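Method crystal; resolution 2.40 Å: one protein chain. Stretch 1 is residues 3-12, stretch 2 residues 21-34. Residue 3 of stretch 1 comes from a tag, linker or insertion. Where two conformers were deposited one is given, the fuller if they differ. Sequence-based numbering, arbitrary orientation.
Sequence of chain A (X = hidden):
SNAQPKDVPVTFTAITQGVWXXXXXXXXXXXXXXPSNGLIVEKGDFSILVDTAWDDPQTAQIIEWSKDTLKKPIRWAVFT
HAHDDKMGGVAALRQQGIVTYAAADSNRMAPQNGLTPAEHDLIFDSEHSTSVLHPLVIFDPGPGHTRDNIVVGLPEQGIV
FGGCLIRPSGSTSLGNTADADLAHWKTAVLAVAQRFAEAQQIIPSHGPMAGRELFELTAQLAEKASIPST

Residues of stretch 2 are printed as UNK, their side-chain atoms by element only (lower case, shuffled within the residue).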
# COMPACT_ATOMS: atom_id res chain seq x y z
N ALA A 3 4.06 8.63 -13.81
CA ALA A 3 3.53 9.27 -12.61
C ALA A 3 3.19 8.24 -11.55
O ALA A 3 3.61 8.35 -10.40
CB ALA A 3 2.30 10.10 -12.95
N GLN A 4 2.43 7.22 -11.94
CA GLN A 4 2.08 6.11 -11.06
C GLN A 4 2.78 4.85 -11.54
O GLN A 4 2.16 4.01 -12.20
CB GLN A 4 0.56 5.90 -11.03
CG GLN A 4 -0.20 6.93 -10.22
CD GLN A 4 -1.70 6.75 -10.34
OE1 GLN A 4 -2.31 7.19 -11.32
NE2 GLN A 4 -2.31 6.11 -9.35
N PRO A 5 4.07 4.68 -11.23
CA PRO A 5 4.81 3.54 -11.77
C PRO A 5 4.40 2.25 -11.09
O PRO A 5 4.13 2.22 -9.89
CB PRO A 5 6.27 3.89 -11.48
CG PRO A 5 6.27 5.32 -10.99
CD PRO A 5 4.92 5.52 -10.37
N LYS A 6 4.36 1.17 -11.88
CA LYS A 6 4.03 -0.13 -11.31
C LYS A 6 5.19 -0.67 -10.47
O LYS A 6 4.98 -1.17 -9.35
CB LYS A 6 3.67 -1.12 -12.41
CG LYS A 6 3.11 -2.43 -11.88
CD LYS A 6 2.98 -3.49 -12.96
CE LYS A 6 2.39 -4.77 -12.39
NZ LYS A 6 2.51 -5.93 -13.32
N ASP A 7 6.41 -0.57 -10.98
CA ASP A 7 7.60 -1.10 -10.31
C ASP A 7 8.54 0.05 -9.97
O ASP A 7 8.96 0.80 -10.86
CB ASP A 7 8.30 -2.14 -11.17
CG ASP A 7 7.36 -3.23 -11.65
OD1 ASP A 7 7.01 -3.24 -12.84
OD2 ASP A 7 6.97 -4.08 -10.82
N VAL A 8 8.87 0.18 -8.69
CA VAL A 8 9.76 1.24 -8.20
C VAL A 8 11.09 0.61 -7.81
O VAL A 8 11.12 -0.47 -7.21
CB VAL A 8 9.11 1.99 -7.03
CG1 VAL A 8 8.25 1.04 -6.21
CG2 VAL A 8 10.16 2.65 -6.14
N PRO A 9 12.22 1.24 -8.14
CA PRO A 9 13.52 0.66 -7.80
C PRO A 9 13.75 0.58 -6.30
O PRO A 9 13.22 1.37 -5.51
CB PRO A 9 14.53 1.62 -8.46
CG PRO A 9 13.77 2.89 -8.69
CD PRO A 9 12.36 2.47 -8.95
N VAL A 10 14.56 -0.40 -5.90
CA VAL A 10 14.88 -0.60 -4.49
C VAL A 10 15.73 0.57 -4.00
O VAL A 10 16.69 0.99 -4.67
CB VAL A 10 15.61 -1.94 -4.29
CG1 VAL A 10 15.93 -2.16 -2.82
CG2 VAL A 10 14.78 -3.08 -4.85
N THR A 11 15.38 1.11 -2.84
CA THR A 11 16.11 2.23 -2.25
C THR A 11 17.10 1.73 -1.21
O THR A 11 16.83 0.76 -0.49
CB THR A 11 15.15 3.24 -1.62
OG1 THR A 11 14.36 2.60 -0.61
CG2 THR A 11 14.23 3.84 -2.67
N PHE A 12 18.24 2.40 -1.13
CA PHE A 12 19.29 2.07 -0.18
C PHE A 12 19.61 3.31 0.65
O PHE A 12 19.88 4.38 0.09
CB PHE A 12 20.55 1.57 -0.89
CG PHE A 12 20.31 0.44 -1.84
CD1 PHE A 12 20.35 -0.87 -1.40
CD2 PHE A 12 20.03 0.69 -3.17
CE1 PHE A 12 20.12 -1.92 -2.28
CE2 PHE A 12 19.80 -0.35 -4.06
CZ PHE A 12 19.85 -1.66 -3.60
N UNK A 21 20.47 0.05 4.82
CA UNK A 21 19.12 -0.48 4.81
C UNK A 21 18.58 -0.45 3.39
O UNK A 21 18.60 0.60 2.74
c UNK A 21 18.20 0.33 5.74
c UNK A 21 14.83 1.53 6.29
c UNK A 21 16.87 -0.35 6.06
s UNK A 21 15.91 0.53 7.31
N UNK A 22 18.11 -1.60 2.91
CA UNK A 22 17.46 -1.67 1.60
C UNK A 22 15.95 -1.82 1.79
O UNK A 22 15.49 -2.59 2.64
c UNK A 22 18.01 -2.82 0.74
c UNK A 22 17.72 -4.20 1.26
c UNK A 22 18.50 -5.08 1.93
c UNK A 22 16.55 -6.03 1.61
n UNK A 22 17.75 -6.21 2.14
n UNK A 22 16.51 -4.83 1.07
N UNK A 23 15.20 -1.07 0.99
CA UNK A 23 13.75 -1.04 1.06
C UNK A 23 13.19 -1.30 -0.33
O UNK A 23 13.53 -0.58 -1.28
c UNK A 23 11.72 0.33 1.64
c UNK A 23 13.24 0.31 1.60
o UNK A 23 13.75 0.53 2.92
N UNK A 24 12.34 -2.31 -0.45
CA UNK A 24 11.72 -2.67 -1.71
C UNK A 24 10.21 -2.65 -1.56
O UNK A 24 9.68 -2.91 -0.47
c UNK A 24 12.18 -4.06 -2.18
o UNK A 24 11.94 -5.04 -1.20
N UNK A 25 9.51 -2.34 -2.65
CA UNK A 25 8.06 -2.21 -2.64
C UNK A 25 7.42 -3.35 -3.42
O UNK A 25 7.91 -3.74 -4.49
c UNK A 25 7.63 -0.87 -3.23
s UNK A 25 8.35 0.55 -0.95
c UNK A 25 8.45 0.32 -2.73
c UNK A 25 6.67 1.15 -0.76
N UNK A 26 6.33 -3.88 -2.87
CA UNK A 26 5.51 -4.86 -3.57
C UNK A 26 4.29 -4.15 -4.14
O UNK A 26 3.58 -3.45 -3.42
c UNK A 26 4.72 -7.28 -3.37
c UNK A 26 3.35 -7.88 -1.35
c UNK A 26 3.42 -7.88 -2.87
n UNK A 26 2.21 -8.68 -0.82
c UNK A 26 5.08 -5.99 -2.64
N UNK A 27 4.07 -4.32 -5.44
CA UNK A 27 2.91 -3.74 -6.09
C UNK A 27 1.66 -4.54 -5.72
O UNK A 27 1.65 -5.77 -5.80
c UNK A 27 3.11 -3.73 -7.61
n UNK A 27 0.02 -3.71 -9.59
c UNK A 27 0.19 -2.42 -9.33
n UNK A 27 1.28 -2.29 -8.60
c UNK A 27 1.05 -4.42 -9.03
c UNK A 27 1.85 -3.53 -8.39
N UNK A 28 0.61 -3.83 -5.31
CA UNK A 28 -0.65 -4.46 -4.95
C UNK A 28 -1.69 -4.18 -6.02
O UNK A 28 -1.50 -3.35 -6.91
c UNK A 28 -0.05 -6.93 -2.53
s UNK A 28 -0.28 -5.56 -1.40
c UNK A 28 -1.12 -3.97 -3.57
c UNK A 28 -0.07 -4.12 -2.48
N UNK A 29 -2.81 -4.91 -5.93
CA UNK A 29 -3.84 -4.81 -6.97
C UNK A 29 -4.53 -3.46 -6.96
O UNK A 29 -4.99 -2.99 -8.01
c UNK A 29 -4.51 -7.20 -7.58
c UNK A 29 -4.87 -5.93 -6.83
c UNK A 29 -5.73 -8.04 -7.92
o UNK A 29 -5.57 -9.24 -8.21
o UNK A 29 -6.85 -7.49 -7.91
N UNK A 30 -4.63 -2.81 -5.80
CA UNK A 30 -5.16 -1.45 -5.75
C UNK A 30 -4.12 -0.41 -6.15
O UNK A 30 -4.34 0.79 -5.94
n UNK A 30 -5.16 -1.42 -2.02
c UNK A 30 -5.71 -1.13 -4.36
o UNK A 30 -3.47 -1.34 -3.50
c UNK A 30 -4.68 -1.31 -3.26
N UNK A 31 -2.99 -0.85 -6.71
CA UNK A 31 -1.88 -0.03 -7.19
C UNK A 31 -1.18 0.73 -6.08
O UNK A 31 -0.44 1.69 -6.36
c UNK A 31 -2.43 0.23 -9.59
n UNK A 31 -3.17 -1.06 -11.26
c UNK A 31 -0.10 -0.09 -13.04
c UNK A 31 -2.33 0.93 -8.29
c UNK A 31 0.42 0.73 -12.03
c UNK A 31 -1.48 0.27 -10.65
c UNK A 31 -3.43 -0.59 -10.00
c UNK A 31 -0.25 0.92 -10.84
c UNK A 31 -1.29 -0.74 -12.88
c UNK A 31 -1.97 -0.55 -11.69
N UNK A 32 -1.38 0.34 -4.83
CA UNK A 32 -0.52 0.79 -3.76
C UNK A 32 0.73 -0.05 -3.68
O UNK A 32 0.94 -1.00 -4.44
N UNK A 33 1.59 0.31 -2.74
CA UNK A 33 2.81 -0.44 -2.49
C UNK A 33 2.93 -0.70 -1.00
O UNK A 33 2.46 0.09 -0.18
c UNK A 33 4.06 0.31 -2.99
n UNK A 33 4.49 0.32 -6.64
c UNK A 33 3.79 1.43 -6.43
n UNK A 33 3.57 1.54 -5.14
c UNK A 33 4.72 -0.29 -5.43
c UNK A 33 4.13 0.47 -4.47
N UNK A 34 3.56 -1.83 -0.65
CA UNK A 34 3.89 -2.16 0.73
C UNK A 34 5.40 -2.31 0.81
O UNK A 34 5.99 -3.05 0.02
c UNK A 34 1.70 -3.23 1.32
c UNK A 34 3.20 -3.45 1.21
c UNK A 34 3.48 -4.63 0.29
O HOH W 1 11.20 -1.36 -4.73

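Position 21 has four side-chain atoms, three carbons and one sulfur, unbranched with the sulfur third. This is Met21. Its side chain stays clear of stretch 1, but its backbone O lies 3.3 Å from Phe12 CA in a CA-H...O contact.

Position 22 has one carbon, then a five-membered ring of three carbons and two nitrogens. Its CB is 3.7 Å from Phe12 CD1. This is His22. Its CB shares a sheet face with the side chain of Phe12, and its ring leads away from stretch 1.

Position 23 has a carbon carrying one oxygen and one carbon. Its CB is 3.4 Å from Thr11 OG1. This is Thr23. Its backbone pairs with that of Thr11 through two hydrogen bonds: Thr11 N to Thr23 O at 3.0 Å and Thr23 N to Thr11 O at 2.9 Å. The hydroxyl of Thr23 is hydrogen-bonded elsewhere in the structure.

Position 24 has one carbon and one oxygen. Its CB is 3.9 Å from Val10 CG2. This is Ser24.

Position 25 is again three carbons and a sulfur, unbranched, with the sulfur third. Its second carbon lies 3.6 Å from Val8 CG1. This is Met25. That apolar contact is made by CG, while the end of the chain leads away.

Position 26 has four carbons in a row ending in nitrogen. It points away and touches nothing on stretch 1. This is Lys26.

Position 27 has one carbon and a five-membered ring with two nitrogens. The aliphatic chain of Lys6 lies over one face of the ring. This is His27. Lys6 CG sits 3.8 Å from the centroid of the His27 ring, close to the ring normal, as a CH-pi contact.

Position 28 has three carbons and a sulfur, unbranched, out of reach. This is Met28, the first residue of a type I turn.

Position 29 has three carbons, the third carrying two oxygens. This is Glu29.

Position 30 has two carbons, the second carrying one oxygen and one nitrogen. This is Asn30. Its OD1 accepts a hydrogen bond from the backbone N of position 32 at 3.0 Å.

Position 31 has one carbon and fused five- and six-membered rings. A ring carbon is 3.8 Å from Lys6 CB. This is Trp31, which closes the turn.

Position 32 has no side-chain atoms. This is Gly32. An ideal CB here would be crowded by Asn30 OD1.

Position 33 has one carbon and a five-membered ring with two nitrogens. One ring nitrogen is 3.1 Å from Lys6 O. This is His33, and its NE2 donates a hydrogen bond to that carbonyl.

Position 34 has three carbons, branched at the first. This is Val34, out of reach.

The contact has two parts. Thr11 and Phe12 pair antiparallel with Thr23 and His22. Toward Lys6 the backbones separate, and side chains fill the gap. Between them, water 1 donates to Val8 O at 2.6 Å and accepts from Met25 N at 2.9 Å.

Stretch 2 21-34: MHTSMKHMENWGHV
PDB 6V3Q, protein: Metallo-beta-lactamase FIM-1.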